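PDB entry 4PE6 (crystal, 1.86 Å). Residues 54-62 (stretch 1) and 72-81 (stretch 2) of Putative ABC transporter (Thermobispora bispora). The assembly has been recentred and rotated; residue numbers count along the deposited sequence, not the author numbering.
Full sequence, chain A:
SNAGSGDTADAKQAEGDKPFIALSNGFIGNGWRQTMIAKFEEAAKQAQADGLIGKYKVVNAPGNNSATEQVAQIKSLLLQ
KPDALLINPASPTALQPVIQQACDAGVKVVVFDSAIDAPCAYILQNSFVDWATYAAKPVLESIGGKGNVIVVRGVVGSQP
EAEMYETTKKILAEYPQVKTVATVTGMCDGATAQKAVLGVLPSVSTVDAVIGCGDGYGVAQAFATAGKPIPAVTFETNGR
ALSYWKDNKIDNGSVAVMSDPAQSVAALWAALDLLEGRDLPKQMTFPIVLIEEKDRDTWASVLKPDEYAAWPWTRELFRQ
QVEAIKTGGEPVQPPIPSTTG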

# COMPACT_ATOMS: atom_id res chain seq x y z
N GLY A 54 -19.33 9.54 -15.85
CA GLY A 54 -19.92 10.88 -15.79
C GLY A 54 -19.47 11.68 -14.58
O GLY A 54 -19.51 12.90 -14.59
N LYS A 55 -19.04 10.99 -13.54
CA LYS A 55 -18.76 11.61 -12.27
C LYS A 55 -17.90 10.69 -11.40
O LYS A 55 -18.01 9.46 -11.47
N TYR A 56 -17.04 11.31 -10.62
CA TYR A 56 -16.25 10.60 -9.62
C TYR A 56 -16.13 11.44 -8.36
O TYR A 56 -16.16 12.68 -8.42
N LYS A 57 -16.00 10.77 -7.22
CA LYS A 57 -15.83 11.41 -5.93
C LYS A 57 -14.91 10.59 -5.03
O LYS A 57 -15.04 9.35 -4.94
N VAL A 58 -13.99 11.29 -4.37
CA VAL A 58 -13.12 10.73 -3.34
C VAL A 58 -13.47 11.25 -1.95
O VAL A 58 -13.57 12.47 -1.73
N VAL A 59 -13.64 10.34 -1.01
CA VAL A 59 -13.79 10.76 0.37
C VAL A 59 -12.80 10.03 1.26
O VAL A 59 -12.74 8.80 1.23
N ASN A 60 -12.02 10.79 2.03
CA ASN A 60 -11.04 10.23 2.96
C ASN A 60 -11.52 10.34 4.39
O ASN A 60 -11.96 11.42 4.83
N ALA A 61 -11.43 9.25 5.14
CA ALA A 61 -11.67 9.30 6.58
C ALA A 61 -10.43 9.88 7.30
O ALA A 61 -9.33 9.42 7.08
N PRO A 62 -10.60 10.94 8.13
CA PRO A 62 -9.43 11.48 8.82
C PRO A 62 -9.04 10.65 10.04
O PRO A 62 -9.76 9.75 10.44
N ALA A 72 -19.80 6.13 8.32
CA ALA A 72 -20.67 7.30 8.14
C ALA A 72 -20.47 7.92 6.76
O ALA A 72 -21.43 8.25 6.08
N GLN A 73 -19.22 8.08 6.34
CA GLN A 73 -18.96 8.66 5.04
C GLN A 73 -19.53 7.83 3.88
O GLN A 73 -20.03 8.38 2.90
N ILE A 74 -19.45 6.52 4.00
CA ILE A 74 -20.00 5.67 2.96
C ILE A 74 -21.53 5.85 2.86
O ILE A 74 -22.06 5.97 1.77
N LYS A 75 -22.22 5.95 4.00
CA LYS A 75 -23.65 6.23 3.97
C LYS A 75 -23.96 7.57 3.29
O LYS A 75 -24.91 7.65 2.51
N SER A 76 -23.16 8.60 3.54
CA SER A 76 -23.38 9.88 2.83
C SER A 76 -23.12 9.73 1.32
O SER A 76 -23.83 10.35 0.50
N LEU A 77 -22.15 8.91 0.96
CA LEU A 77 -21.90 8.62 -0.46
C LEU A 77 -23.08 7.89 -1.09
O LEU A 77 -23.47 8.19 -2.22
N LEU A 78 -23.66 6.93 -0.37
CA LEU A 78 -24.77 6.16 -0.96
C LEU A 78 -25.98 7.04 -1.29
O LEU A 78 -26.67 6.78 -2.27
N LEU A 79 -26.20 8.09 -0.50
CA LEU A 79 -27.24 9.06 -0.80
C LEU A 79 -27.09 9.71 -2.16
O LEU A 79 -28.07 10.19 -2.71
N GLN A 80 -25.87 9.79 -2.68
CA GLN A 80 -25.60 10.39 -3.98
C GLN A 80 -25.72 9.38 -5.12
O GLN A 80 -25.43 9.70 -6.27
N LYS A 81 -26.10 8.15 -4.79
CA LYS A 81 -26.43 7.14 -5.79
C LYS A 81 -25.27 6.77 -6.72
O LYS A 81 -25.40 6.82 -7.94

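Strand 55-60 lies across helix 72-78 with the two chain directions nearly antiparallel, at 160°, and the axes 9.5 Å apart at their closest. The alternation of the strand sets the first rule: Lys55, Val59 and, between them, Lys57 point toward the helical stretch, while Val58 and Asn60 point away. The other side answers with Gln73, Leu77 and Gln80, spaced by four and then three residues, so that one helical face, continued into the turn that follows it, meets one strand face.

The apolar centre is small. Val59, chi1 t, brings CG2 to 4.0 Å from CD2 of Leu77, whose rotamer is m,t. The same leucine CD2 lies 3.7 Å from CD of Lys57, so the lysine contributes its methylenes to the packing. Val59 also sets CG1 3.5 Å from CD of Gln73, laying a methyl against the amide carbon.

Gln73 carries the polar work. With chi1 m and chi2 t it reaches out to the end of the strand, where its NE2 donates a hydrogen bond to the backbone O of Asn60 (3.1 Å, 155°). Its OE1 sits 3.4 Å from CB of Ala61 and accepts from water 1 at 2.6 Å. That water also donates to O of Val59 at 2.9 Å, so one amide serves two successive strand carbonyls, one directly and one through water.

The lysines close the other end with contacts rather than salt bridges. Lys57 runs t,t,t before turning to p at chi4, and its CE comes 3.5 Å from OE1 of Gln80. Lys55 is extended, all t, and its NZ stops 3.7 Å from NE2 of Gln80. Gln80, m,t at its first two angles, thus meets both lysines from within the type I turn Leu78 to Lys81.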

# COMPACT_ATOMS: atom_id res chain seq x y z
CB LYS A 55 -20.07 11.93 -11.55
CG LYS A 55 -19.93 12.73 -10.27
CD LYS A 55 -21.28 12.97 -9.61
CE LYS A 55 -21.10 13.57 -8.23
NZ LYS A 55 -22.38 14.08 -7.67
CB TYR A 56 -14.86 10.23 -10.17
CG TYR A 56 -13.89 11.37 -10.34
CD1 TYR A 56 -13.04 11.76 -9.31
CD2 TYR A 56 -13.79 12.06 -11.56
CE1 TYR A 56 -12.14 12.81 -9.48
CE2 TYR A 56 -12.89 13.10 -11.73
CZ TYR A 56 -12.07 13.47 -10.69
OH TYR A 56 -11.19 14.51 -10.87
CB LYS A 57 -17.19 11.59 -5.25
CG LYS A 57 -17.18 12.60 -4.12
CD LYS A 57 -18.56 12.70 -3.49
CE LYS A 57 -18.54 13.39 -2.14
NZ LYS A 57 -18.47 14.85 -2.34
CB VAL A 58 -11.65 11.08 -3.64
CG1 VAL A 58 -10.75 10.69 -2.48
CG2 VAL A 58 -11.22 10.38 -4.92
CB VAL A 59 -15.22 10.56 0.85
CG1 VAL A 59 -15.34 10.99 2.30
CG2 VAL A 59 -16.19 11.39 -0.02
CB ASN A 60 -9.69 10.97 2.87
CG ASN A 60 -9.05 10.87 1.50
OD1 ASN A 60 -8.78 9.78 0.98
ND2 ASN A 60 -8.76 12.04 0.91
CB ALA A 61 -12.00 7.91 7.11
CB PRO A 62 -9.90 12.88 9.25
CG PRO A 62 -11.37 12.74 9.41
CD PRO A 62 -11.80 11.77 8.34
CB ALA A 72 -20.42 8.35 9.22
CB GLN A 73 -17.46 8.88 4.86
CG GLN A 73 -16.90 9.98 5.72
CD GLN A 73 -15.39 10.06 5.64
OE1 GLN A 73 -14.70 9.06 5.37
NE2 GLN A 73 -14.85 11.26 5.85
CB ILE A 74 -19.58 4.20 3.16
CG1 ILE A 74 -18.06 4.08 2.94
CG2 ILE A 74 -20.36 3.28 2.23
CD1 ILE A 74 -17.47 2.70 3.17
CB LYS A 75 -24.25 6.16 5.36
CG LYS A 75 -24.13 4.77 5.96
CD LYS A 75 -24.43 4.76 7.45
CE LYS A 75 -24.38 3.34 7.99
NZ LYS A 75 -24.57 3.35 9.45
CB SER A 76 -22.54 11.02 3.44
OG SER A 76 -23.08 11.41 4.70
CB LEU A 77 -20.62 7.80 -0.66
CG LEU A 77 -19.31 8.62 -0.65
CD1 LEU A 77 -18.11 7.70 -0.53
CD2 LEU A 77 -19.22 9.47 -1.89
CB LEU A 78 -25.18 5.01 -0.05
CG LEU A 78 -24.15 3.89 0.05
CD1 LEU A 78 -24.70 2.81 0.96
CD2 LEU A 78 -23.79 3.32 -1.32
CB LEU A 79 -27.30 10.16 0.26
CG LEU A 79 -27.64 9.68 1.67
CD1 LEU A 79 -27.41 10.81 2.67
CD2 LEU A 79 -29.08 9.17 1.72
CB GLN A 80 -24.21 11.02 -3.99
CG GLN A 80 -24.06 12.16 -3.01
CD GLN A 80 -22.64 12.67 -2.95
OE1 GLN A 80 -21.96 12.48 -1.95
NE2 GLN A 80 -22.19 13.32 -4.01
CB LYS A 81 -27.64 7.59 -6.61
CG LYS A 81 -28.91 7.70 -5.79
CD LYS A 81 -29.46 6.31 -5.46
CE LYS A 81 -30.91 6.37 -5.02
NZ LYS A 81 -31.05 7.13 -3.75
O HOH W 1 -14.48 7.57 3.19